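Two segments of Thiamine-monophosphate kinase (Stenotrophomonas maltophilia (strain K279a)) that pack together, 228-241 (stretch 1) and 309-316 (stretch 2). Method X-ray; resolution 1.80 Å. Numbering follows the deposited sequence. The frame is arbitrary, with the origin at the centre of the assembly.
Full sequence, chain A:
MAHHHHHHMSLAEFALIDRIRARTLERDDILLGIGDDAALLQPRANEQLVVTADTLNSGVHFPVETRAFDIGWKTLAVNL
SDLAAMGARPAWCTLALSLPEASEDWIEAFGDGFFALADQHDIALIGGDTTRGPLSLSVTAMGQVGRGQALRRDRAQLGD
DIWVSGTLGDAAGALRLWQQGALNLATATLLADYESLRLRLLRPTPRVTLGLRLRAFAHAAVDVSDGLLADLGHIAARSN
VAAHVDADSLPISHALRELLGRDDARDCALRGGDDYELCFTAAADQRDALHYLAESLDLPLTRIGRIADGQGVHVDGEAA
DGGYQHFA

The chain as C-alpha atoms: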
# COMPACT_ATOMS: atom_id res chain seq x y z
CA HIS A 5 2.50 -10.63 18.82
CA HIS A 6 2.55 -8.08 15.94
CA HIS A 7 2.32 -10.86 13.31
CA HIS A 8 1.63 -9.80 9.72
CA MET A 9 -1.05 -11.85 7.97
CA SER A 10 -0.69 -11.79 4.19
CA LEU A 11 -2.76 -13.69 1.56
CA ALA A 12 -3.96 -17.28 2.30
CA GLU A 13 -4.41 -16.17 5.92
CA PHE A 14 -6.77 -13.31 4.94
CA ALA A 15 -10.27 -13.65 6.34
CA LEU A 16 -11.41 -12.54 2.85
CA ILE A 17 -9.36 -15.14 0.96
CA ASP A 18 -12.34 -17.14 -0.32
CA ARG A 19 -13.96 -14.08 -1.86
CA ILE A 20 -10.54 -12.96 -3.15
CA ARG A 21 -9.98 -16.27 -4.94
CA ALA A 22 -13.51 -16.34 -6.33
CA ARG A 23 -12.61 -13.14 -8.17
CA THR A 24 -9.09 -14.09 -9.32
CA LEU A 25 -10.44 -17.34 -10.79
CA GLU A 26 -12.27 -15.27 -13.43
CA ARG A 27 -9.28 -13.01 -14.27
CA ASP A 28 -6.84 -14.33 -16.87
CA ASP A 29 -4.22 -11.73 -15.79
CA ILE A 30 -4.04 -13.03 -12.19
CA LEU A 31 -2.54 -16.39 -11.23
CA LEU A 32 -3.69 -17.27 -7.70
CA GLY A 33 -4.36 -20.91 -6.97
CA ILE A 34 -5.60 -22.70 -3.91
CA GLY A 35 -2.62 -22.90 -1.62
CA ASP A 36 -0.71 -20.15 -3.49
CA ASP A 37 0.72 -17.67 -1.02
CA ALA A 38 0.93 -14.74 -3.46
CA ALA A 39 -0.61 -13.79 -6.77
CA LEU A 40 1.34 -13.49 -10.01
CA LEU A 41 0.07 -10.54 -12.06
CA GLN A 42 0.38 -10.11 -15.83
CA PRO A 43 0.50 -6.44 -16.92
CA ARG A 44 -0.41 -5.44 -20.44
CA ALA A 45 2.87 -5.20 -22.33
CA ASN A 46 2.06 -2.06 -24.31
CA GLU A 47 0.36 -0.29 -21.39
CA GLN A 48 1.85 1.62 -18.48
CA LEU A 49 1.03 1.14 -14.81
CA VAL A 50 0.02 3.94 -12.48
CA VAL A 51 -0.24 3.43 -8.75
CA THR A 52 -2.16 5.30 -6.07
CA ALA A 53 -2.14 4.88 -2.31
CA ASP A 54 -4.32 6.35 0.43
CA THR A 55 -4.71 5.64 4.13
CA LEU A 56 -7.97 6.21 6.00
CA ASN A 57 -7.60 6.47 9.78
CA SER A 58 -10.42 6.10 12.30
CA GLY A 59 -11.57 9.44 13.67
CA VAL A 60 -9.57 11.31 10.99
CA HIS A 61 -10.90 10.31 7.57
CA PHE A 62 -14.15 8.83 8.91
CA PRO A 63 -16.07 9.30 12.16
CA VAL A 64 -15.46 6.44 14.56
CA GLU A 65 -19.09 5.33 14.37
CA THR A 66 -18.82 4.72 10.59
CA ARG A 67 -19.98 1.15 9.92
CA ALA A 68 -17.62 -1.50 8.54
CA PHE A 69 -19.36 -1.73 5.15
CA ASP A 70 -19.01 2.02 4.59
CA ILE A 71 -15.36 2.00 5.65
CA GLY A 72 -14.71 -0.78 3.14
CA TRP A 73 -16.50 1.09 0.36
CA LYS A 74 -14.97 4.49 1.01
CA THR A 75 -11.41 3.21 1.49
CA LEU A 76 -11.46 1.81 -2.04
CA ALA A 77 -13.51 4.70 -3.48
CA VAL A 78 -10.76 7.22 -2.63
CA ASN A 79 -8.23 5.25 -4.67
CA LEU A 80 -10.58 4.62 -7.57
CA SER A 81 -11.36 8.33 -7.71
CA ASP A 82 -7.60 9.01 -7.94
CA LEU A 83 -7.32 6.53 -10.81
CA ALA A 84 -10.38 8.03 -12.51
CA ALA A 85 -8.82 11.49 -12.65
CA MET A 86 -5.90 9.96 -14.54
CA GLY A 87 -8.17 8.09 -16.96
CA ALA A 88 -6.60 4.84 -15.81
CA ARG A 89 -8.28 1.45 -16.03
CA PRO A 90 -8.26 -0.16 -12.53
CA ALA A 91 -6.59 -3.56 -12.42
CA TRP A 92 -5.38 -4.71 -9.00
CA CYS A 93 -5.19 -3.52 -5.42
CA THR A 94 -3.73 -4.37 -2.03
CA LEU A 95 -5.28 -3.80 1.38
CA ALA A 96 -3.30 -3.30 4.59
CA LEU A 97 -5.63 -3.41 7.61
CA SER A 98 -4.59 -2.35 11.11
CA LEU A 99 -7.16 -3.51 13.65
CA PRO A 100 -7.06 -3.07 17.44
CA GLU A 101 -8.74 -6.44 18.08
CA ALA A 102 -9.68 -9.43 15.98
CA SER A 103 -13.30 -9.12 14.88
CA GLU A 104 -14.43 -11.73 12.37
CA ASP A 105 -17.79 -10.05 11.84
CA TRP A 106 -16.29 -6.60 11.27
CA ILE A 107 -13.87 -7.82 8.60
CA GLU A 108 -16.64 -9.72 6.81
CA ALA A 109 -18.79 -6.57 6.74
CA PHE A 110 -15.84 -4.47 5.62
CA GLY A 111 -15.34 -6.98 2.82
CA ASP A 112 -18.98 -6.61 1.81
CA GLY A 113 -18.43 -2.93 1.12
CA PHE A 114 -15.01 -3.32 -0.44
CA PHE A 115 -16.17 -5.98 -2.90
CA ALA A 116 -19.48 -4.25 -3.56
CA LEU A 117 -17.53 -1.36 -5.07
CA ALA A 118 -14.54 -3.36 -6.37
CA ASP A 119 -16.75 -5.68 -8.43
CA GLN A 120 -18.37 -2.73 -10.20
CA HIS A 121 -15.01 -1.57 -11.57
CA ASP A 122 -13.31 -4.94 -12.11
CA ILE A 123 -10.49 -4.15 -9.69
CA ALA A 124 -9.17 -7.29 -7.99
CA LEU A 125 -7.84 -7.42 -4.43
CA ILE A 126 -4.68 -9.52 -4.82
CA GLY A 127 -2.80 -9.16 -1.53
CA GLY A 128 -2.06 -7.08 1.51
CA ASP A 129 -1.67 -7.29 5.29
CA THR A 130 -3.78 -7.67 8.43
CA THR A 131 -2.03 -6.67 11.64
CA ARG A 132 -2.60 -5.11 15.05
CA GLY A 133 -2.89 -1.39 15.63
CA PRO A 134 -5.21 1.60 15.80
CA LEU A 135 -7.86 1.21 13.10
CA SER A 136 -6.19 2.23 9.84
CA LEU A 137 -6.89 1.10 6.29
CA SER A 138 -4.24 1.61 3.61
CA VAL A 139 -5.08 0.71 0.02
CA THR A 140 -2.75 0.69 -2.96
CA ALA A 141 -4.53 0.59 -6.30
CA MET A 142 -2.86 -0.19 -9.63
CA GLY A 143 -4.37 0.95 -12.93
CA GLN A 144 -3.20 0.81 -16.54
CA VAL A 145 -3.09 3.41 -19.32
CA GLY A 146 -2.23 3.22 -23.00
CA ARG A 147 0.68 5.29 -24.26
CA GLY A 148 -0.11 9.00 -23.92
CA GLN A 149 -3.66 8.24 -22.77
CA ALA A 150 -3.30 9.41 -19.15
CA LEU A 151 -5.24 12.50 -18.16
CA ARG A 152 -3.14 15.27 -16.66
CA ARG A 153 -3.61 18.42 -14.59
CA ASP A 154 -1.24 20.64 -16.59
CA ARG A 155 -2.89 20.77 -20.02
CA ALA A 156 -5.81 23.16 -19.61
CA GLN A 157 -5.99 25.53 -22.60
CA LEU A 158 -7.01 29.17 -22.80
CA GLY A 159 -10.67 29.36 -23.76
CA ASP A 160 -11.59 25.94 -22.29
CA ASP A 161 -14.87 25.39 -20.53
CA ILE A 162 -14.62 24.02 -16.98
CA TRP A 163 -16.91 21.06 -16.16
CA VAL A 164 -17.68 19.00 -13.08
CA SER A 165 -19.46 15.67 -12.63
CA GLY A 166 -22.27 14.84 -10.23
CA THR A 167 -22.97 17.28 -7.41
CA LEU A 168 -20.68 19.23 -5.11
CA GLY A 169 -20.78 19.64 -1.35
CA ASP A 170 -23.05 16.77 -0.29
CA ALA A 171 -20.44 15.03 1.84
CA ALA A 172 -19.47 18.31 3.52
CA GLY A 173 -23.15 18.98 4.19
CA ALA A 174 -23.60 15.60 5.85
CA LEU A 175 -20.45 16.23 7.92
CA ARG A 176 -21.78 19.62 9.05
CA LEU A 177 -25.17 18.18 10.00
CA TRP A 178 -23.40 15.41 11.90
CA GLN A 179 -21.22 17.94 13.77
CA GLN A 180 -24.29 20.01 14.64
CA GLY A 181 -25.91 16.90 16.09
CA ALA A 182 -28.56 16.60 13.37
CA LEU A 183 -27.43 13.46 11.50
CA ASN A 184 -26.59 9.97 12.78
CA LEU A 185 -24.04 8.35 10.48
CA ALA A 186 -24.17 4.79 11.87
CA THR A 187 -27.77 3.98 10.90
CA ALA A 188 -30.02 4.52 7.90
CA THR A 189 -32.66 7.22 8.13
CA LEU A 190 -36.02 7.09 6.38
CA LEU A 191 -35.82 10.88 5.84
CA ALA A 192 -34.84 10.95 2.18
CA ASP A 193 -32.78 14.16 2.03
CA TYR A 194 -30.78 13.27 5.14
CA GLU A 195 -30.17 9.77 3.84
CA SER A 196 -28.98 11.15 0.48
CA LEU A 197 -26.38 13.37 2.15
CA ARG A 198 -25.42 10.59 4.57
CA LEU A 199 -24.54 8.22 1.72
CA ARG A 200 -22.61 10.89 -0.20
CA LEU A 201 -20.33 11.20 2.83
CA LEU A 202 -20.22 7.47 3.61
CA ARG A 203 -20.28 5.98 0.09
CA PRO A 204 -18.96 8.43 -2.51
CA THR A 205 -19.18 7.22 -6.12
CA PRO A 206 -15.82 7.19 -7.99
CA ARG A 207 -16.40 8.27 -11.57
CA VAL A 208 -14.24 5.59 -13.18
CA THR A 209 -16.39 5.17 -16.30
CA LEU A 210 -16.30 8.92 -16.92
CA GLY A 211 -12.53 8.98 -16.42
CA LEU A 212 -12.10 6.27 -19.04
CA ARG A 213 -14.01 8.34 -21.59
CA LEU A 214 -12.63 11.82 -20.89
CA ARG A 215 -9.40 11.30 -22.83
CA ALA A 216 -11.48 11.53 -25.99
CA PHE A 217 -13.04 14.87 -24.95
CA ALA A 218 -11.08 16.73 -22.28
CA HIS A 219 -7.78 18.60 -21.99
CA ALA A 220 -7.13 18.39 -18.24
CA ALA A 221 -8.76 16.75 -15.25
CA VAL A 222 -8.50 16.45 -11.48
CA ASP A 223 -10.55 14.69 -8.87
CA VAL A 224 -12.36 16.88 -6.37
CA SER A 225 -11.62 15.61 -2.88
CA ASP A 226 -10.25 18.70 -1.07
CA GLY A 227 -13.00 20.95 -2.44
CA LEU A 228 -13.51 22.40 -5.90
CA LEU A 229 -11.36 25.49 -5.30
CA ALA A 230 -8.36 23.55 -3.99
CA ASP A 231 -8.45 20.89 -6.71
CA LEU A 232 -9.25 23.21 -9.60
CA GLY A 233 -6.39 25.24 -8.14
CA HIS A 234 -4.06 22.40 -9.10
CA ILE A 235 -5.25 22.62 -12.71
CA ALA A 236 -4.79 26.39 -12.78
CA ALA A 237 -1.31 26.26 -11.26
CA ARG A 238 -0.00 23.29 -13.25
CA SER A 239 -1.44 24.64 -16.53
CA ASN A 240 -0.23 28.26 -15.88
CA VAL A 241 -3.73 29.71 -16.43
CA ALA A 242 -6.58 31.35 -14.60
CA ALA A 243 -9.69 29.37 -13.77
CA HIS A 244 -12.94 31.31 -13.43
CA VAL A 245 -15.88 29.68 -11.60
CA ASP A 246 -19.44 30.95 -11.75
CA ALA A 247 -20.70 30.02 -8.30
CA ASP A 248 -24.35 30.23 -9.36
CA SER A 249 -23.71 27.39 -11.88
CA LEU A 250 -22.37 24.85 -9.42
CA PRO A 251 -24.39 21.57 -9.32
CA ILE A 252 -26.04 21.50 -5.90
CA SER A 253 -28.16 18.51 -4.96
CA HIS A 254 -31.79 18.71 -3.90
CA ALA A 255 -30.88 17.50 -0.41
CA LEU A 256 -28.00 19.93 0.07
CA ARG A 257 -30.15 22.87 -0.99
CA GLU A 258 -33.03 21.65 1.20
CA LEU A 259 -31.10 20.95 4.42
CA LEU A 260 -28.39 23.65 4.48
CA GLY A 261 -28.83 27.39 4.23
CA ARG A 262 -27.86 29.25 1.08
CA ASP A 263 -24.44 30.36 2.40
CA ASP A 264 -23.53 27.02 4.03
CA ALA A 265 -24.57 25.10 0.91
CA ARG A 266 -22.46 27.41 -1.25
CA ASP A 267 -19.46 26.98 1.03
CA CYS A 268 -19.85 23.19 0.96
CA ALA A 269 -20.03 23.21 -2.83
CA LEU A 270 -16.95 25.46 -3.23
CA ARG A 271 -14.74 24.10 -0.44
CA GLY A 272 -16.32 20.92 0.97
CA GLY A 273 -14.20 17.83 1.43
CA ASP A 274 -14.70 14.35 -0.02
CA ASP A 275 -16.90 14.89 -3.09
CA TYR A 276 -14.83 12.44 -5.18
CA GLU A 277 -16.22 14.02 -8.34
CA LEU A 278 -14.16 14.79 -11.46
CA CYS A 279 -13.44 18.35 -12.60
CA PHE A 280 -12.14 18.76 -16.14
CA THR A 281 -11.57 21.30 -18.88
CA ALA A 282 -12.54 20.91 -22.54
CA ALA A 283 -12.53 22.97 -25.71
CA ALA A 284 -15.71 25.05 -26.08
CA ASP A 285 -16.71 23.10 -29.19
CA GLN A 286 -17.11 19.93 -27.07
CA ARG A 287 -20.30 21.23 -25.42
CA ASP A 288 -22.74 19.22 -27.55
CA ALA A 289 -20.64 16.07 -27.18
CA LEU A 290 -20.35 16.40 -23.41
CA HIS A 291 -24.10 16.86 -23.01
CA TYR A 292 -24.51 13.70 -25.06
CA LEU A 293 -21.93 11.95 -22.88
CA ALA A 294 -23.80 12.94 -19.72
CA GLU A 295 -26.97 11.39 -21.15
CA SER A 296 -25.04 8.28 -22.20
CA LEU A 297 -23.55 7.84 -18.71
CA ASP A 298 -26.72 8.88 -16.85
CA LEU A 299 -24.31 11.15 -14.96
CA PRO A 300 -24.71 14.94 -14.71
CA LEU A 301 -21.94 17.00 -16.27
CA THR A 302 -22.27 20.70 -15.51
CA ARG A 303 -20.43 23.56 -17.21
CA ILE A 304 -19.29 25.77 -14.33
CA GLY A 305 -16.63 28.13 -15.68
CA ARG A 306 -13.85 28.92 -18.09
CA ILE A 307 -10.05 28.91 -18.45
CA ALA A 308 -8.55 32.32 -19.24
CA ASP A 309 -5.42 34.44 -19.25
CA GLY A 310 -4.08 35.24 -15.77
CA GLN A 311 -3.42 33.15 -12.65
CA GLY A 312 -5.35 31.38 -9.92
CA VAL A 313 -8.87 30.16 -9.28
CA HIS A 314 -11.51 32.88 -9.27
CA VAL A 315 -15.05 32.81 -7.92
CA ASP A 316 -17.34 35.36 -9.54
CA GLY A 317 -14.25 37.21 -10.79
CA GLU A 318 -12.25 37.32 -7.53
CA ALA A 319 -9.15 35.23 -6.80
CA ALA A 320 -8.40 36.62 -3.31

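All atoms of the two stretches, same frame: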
# COMPACT_ATOMS: atom_id res chain seq x y z
N LEU A 228 -13.68 21.95 -4.52
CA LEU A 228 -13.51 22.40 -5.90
C LEU A 228 -12.37 23.41 -6.03
O LEU A 228 -11.52 23.30 -6.91
CB LEU A 228 -14.81 23.00 -6.43
CG LEU A 228 -14.71 23.61 -7.83
CD1 LEU A 228 -14.45 22.52 -8.87
CD2 LEU A 228 -15.96 24.40 -8.17
N LEU A 229 -12.34 24.42 -5.15
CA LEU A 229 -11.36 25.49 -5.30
C LEU A 229 -9.93 24.97 -5.16
O LEU A 229 -9.04 25.36 -5.92
CB LEU A 229 -11.63 26.61 -4.29
CG LEU A 229 -12.99 27.29 -4.50
CD1 LEU A 229 -13.11 28.48 -3.57
CD2 LEU A 229 -13.20 27.72 -5.95
N ALA A 230 -9.70 24.09 -4.19
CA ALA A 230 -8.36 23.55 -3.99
C ALA A 230 -7.93 22.71 -5.18
O ALA A 230 -6.82 22.88 -5.71
CB ALA A 230 -8.31 22.72 -2.70
N ASP A 231 -8.82 21.83 -5.66
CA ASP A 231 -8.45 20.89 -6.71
C ASP A 231 -8.42 21.56 -8.08
O ASP A 231 -7.48 21.33 -8.86
CB ASP A 231 -9.39 19.69 -6.67
CG ASP A 231 -9.10 18.78 -5.48
OD1 ASP A 231 -7.94 18.33 -5.36
OD2 ASP A 231 -9.99 18.56 -4.65
N LEU A 232 -9.38 22.42 -8.39
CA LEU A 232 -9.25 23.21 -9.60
C LEU A 232 -8.01 24.09 -9.54
O LEU A 232 -7.37 24.34 -10.57
CB LEU A 232 -10.50 24.08 -9.80
CG LEU A 232 -10.59 24.94 -11.03
CD1 LEU A 232 -10.34 24.09 -12.26
CD2 LEU A 232 -11.99 25.55 -11.05
N GLY A 233 -7.65 24.53 -8.34
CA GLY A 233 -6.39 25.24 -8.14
C GLY A 233 -5.18 24.51 -8.66
O GLY A 233 -4.25 25.13 -9.17
N HIS A 234 -5.16 23.18 -8.51
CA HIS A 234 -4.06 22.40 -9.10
C HIS A 234 -4.06 22.50 -10.62
O HIS A 234 -3.00 22.61 -11.24
CB HIS A 234 -4.15 20.93 -8.68
CG HIS A 234 -4.09 20.72 -7.20
ND1 HIS A 234 -3.27 21.45 -6.37
CD2 HIS A 234 -4.76 19.85 -6.40
CE1 HIS A 234 -3.44 21.04 -5.13
NE2 HIS A 234 -4.33 20.07 -5.12
N ILE A 235 -5.24 22.46 -11.26
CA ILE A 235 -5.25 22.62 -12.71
C ILE A 235 -4.73 23.99 -13.11
O ILE A 235 -3.91 24.13 -14.03
CB ILE A 235 -6.67 22.38 -13.28
CG1 ILE A 235 -7.07 20.91 -13.13
CG2 ILE A 235 -6.70 22.74 -14.77
CD1 ILE A 235 -8.40 20.58 -13.79
N ALA A 236 -5.19 25.04 -12.43
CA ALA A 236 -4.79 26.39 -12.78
C ALA A 236 -3.29 26.57 -12.64
O ALA A 236 -2.61 27.12 -13.53
CB ALA A 236 -5.54 27.39 -11.89
N ALA A 237 -2.73 26.11 -11.51
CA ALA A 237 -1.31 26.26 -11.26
C ALA A 237 -0.48 25.43 -12.24
O ALA A 237 0.44 25.94 -12.88
CB ALA A 237 -1.00 25.88 -9.81
N ARG A 238 -0.81 24.15 -12.39
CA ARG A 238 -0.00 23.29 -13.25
C ARG A 238 -0.11 23.70 -14.71
O ARG A 238 0.87 23.56 -15.45
CB ARG A 238 -0.43 21.82 -13.05
CG ARG A 238 -0.23 21.34 -11.61
CD ARG A 238 1.17 20.78 -11.39
NE ARG A 238 1.27 19.51 -12.10
CZ ARG A 238 1.97 19.34 -13.22
NH1 ARG A 238 2.67 20.34 -13.72
NH2 ARG A 238 1.99 18.15 -13.82
N SER A 239 -1.26 24.22 -15.15
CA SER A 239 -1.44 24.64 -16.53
C SER A 239 -1.01 26.09 -16.78
O SER A 239 -1.01 26.51 -17.94
CB SER A 239 -2.92 24.48 -16.96
OG SER A 239 -3.36 23.12 -16.81
N ASN A 240 -0.65 26.85 -15.75
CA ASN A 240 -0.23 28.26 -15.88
C ASN A 240 -1.34 29.13 -16.47
O ASN A 240 -1.12 29.93 -17.39
CB ASN A 240 1.05 28.38 -16.72
CG ASN A 240 1.70 29.77 -16.63
OD1 ASN A 240 1.68 30.42 -15.58
ND2 ASN A 240 2.29 30.22 -17.74
N VAL A 241 -2.56 28.99 -15.93
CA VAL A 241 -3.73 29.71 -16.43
C VAL A 241 -4.57 30.18 -15.26
O VAL A 241 -4.40 29.74 -14.13
CB VAL A 241 -4.59 28.85 -17.37
CG1 VAL A 241 -3.80 28.43 -18.60
CG2 VAL A 241 -5.16 27.63 -16.59
N ASP A 309 -6.69 33.80 -19.57
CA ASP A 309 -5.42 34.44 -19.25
C ASP A 309 -5.41 34.90 -17.80
O ASP A 309 -6.43 35.33 -17.26
CB ASP A 309 -5.22 35.65 -20.18
CG ASP A 309 -3.79 36.17 -20.16
OD1 ASP A 309 -2.92 35.49 -19.59
OD2 ASP A 309 -3.58 37.26 -20.75
N GLY A 310 -4.23 34.83 -17.16
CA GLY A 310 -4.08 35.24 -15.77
C GLY A 310 -3.58 34.11 -14.88
O GLY A 310 -2.95 33.15 -15.37
N GLN A 311 -3.84 34.19 -13.58
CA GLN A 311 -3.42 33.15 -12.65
C GLN A 311 -4.50 32.94 -11.60
O GLN A 311 -5.22 33.89 -11.24
CB GLN A 311 -2.10 33.52 -11.93
CG GLN A 311 -0.93 33.77 -12.86
CD GLN A 311 -0.37 32.48 -13.48
OE1 GLN A 311 -0.63 31.37 -13.00
NE2 GLN A 311 0.41 32.64 -14.55
N GLY A 312 -4.58 31.71 -11.11
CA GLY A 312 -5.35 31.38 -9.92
C GLY A 312 -6.80 31.04 -10.22
O GLY A 312 -7.34 31.33 -11.29
N VAL A 313 -7.44 30.43 -9.22
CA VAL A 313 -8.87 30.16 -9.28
C VAL A 313 -9.64 31.38 -8.82
O VAL A 313 -9.29 32.01 -7.83
CB VAL A 313 -9.24 28.94 -8.42
CG1 VAL A 313 -10.71 28.58 -8.68
CG2 VAL A 313 -8.37 27.83 -8.77
N HIS A 314 -10.68 31.73 -9.57
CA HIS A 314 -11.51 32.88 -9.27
C HIS A 314 -12.91 32.36 -9.02
O HIS A 314 -13.33 31.37 -9.63
CB HIS A 314 -11.57 33.89 -10.40
CG HIS A 314 -10.25 34.48 -10.78
ND1 HIS A 314 -9.20 33.73 -11.27
CD2 HIS A 314 -9.84 35.77 -10.84
CE1 HIS A 314 -8.19 34.52 -11.56
NE2 HIS A 314 -8.55 35.77 -11.31
N VAL A 315 -13.62 33.02 -8.11
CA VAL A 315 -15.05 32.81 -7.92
C VAL A 315 -15.71 34.14 -8.21
O VAL A 315 -15.41 35.15 -7.55
CB VAL A 315 -15.41 32.33 -6.51
CG1 VAL A 315 -16.91 32.13 -6.41
CG2 VAL A 315 -14.68 31.03 -6.16
N ASP A 316 -16.63 34.14 -9.18
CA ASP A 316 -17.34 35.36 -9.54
C ASP A 316 -16.35 36.51 -9.76
O ASP A 316 -16.59 37.65 -9.34
CB ASP A 316 -18.39 35.70 -8.48
CG ASP A 316 -19.41 34.58 -8.30
OD1 ASP A 316 -19.45 33.63 -9.14
OD2 ASP A 316 -20.17 34.62 -7.30
O HOH W 1 -1.70 32.61 -17.69
O HOH W 2 -2.53 29.90 -12.03

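The contact sets a helix, 228-239, across a short strand that ends at Val315. Their axes approach to 7.2 Å, and their N-to-C directions differ by 133°, so the two run obliquely, nearer antiparallel than parallel. That sense fixes the register: Gly233 lies beside Val313 (CA to CA, 5.6 Å), while the later Ala236 lies beside the earlier Gly312 (CA to CA, 5.8 Å). The contact is small, burying 423 Å² in all, and it divides into an apolar half along the helix and a polar half just beyond its C-terminal end.

Val313 is the centre of the apolar half. Its CA-to-CB bond points toward the helix, with chi1 in the t well, and both methyls pack against it. Val313 CG2 sits 3.3 Å from Gly233 CA, close enough that the helix backbone itself forms the floor of the site. Gly233 has no side chain here; an ideal CB would lie 3.8 Å from Val313 CG2, but only 2.9 Å from Ala230 O, so the tighter restriction comes from within the helix. One turn earlier, Leu229 starts sideways and bends its end inward, placing CD2 3.8 Å from Val313 CG1 and 3.6 Å from Val315 CG2. Leu232 CD2 adds a looser contact with Val313 CG1 at 4.1 Å, and Ala236 CB meets Val313 CG2 at 4.2 Å, its small methyl facing the strand. The pattern is Leu229, Leu232, Gly233 and Ala236, spaced three and four apart as one helical face requires. His314, between the two valines, directs its CA-to-CB bond away.

The polar half begins where the helix stops. Asn240 takes positive phi in a Schellman motif: Val241 N bonds back to Ala236 O at 3.0 Å and Asn240 N to Ala237 O at 3.2 Å. The chain thus turns out of the helix, and Val241 comes beside Gln311 (CA to CA, 5.1 Å). The one direct hydrogen bond across the contact joins two amide side chains: Gln311 NE2 donates to Asn240 OD1 at 2.8 Å, nearly straight at 171°.

Water completes the backbone pairing. Water 1 donates to Asn240 O at 2.8 Å and to Gly310 O at 2.7 Å, bridging two carbonyls that could not bond to each other. Water 2 accepts from Gly312 N at 2.9 Å and lies 2.8 Å from Val241 O, linking backbones whose direct N-to-O separation, Gly312 N to Val241 O, is 3.6 Å. Glycine suits Gly310 and Gly312, both with positive phi; at Gly310 a CB would also jam against the preceding carbonyl.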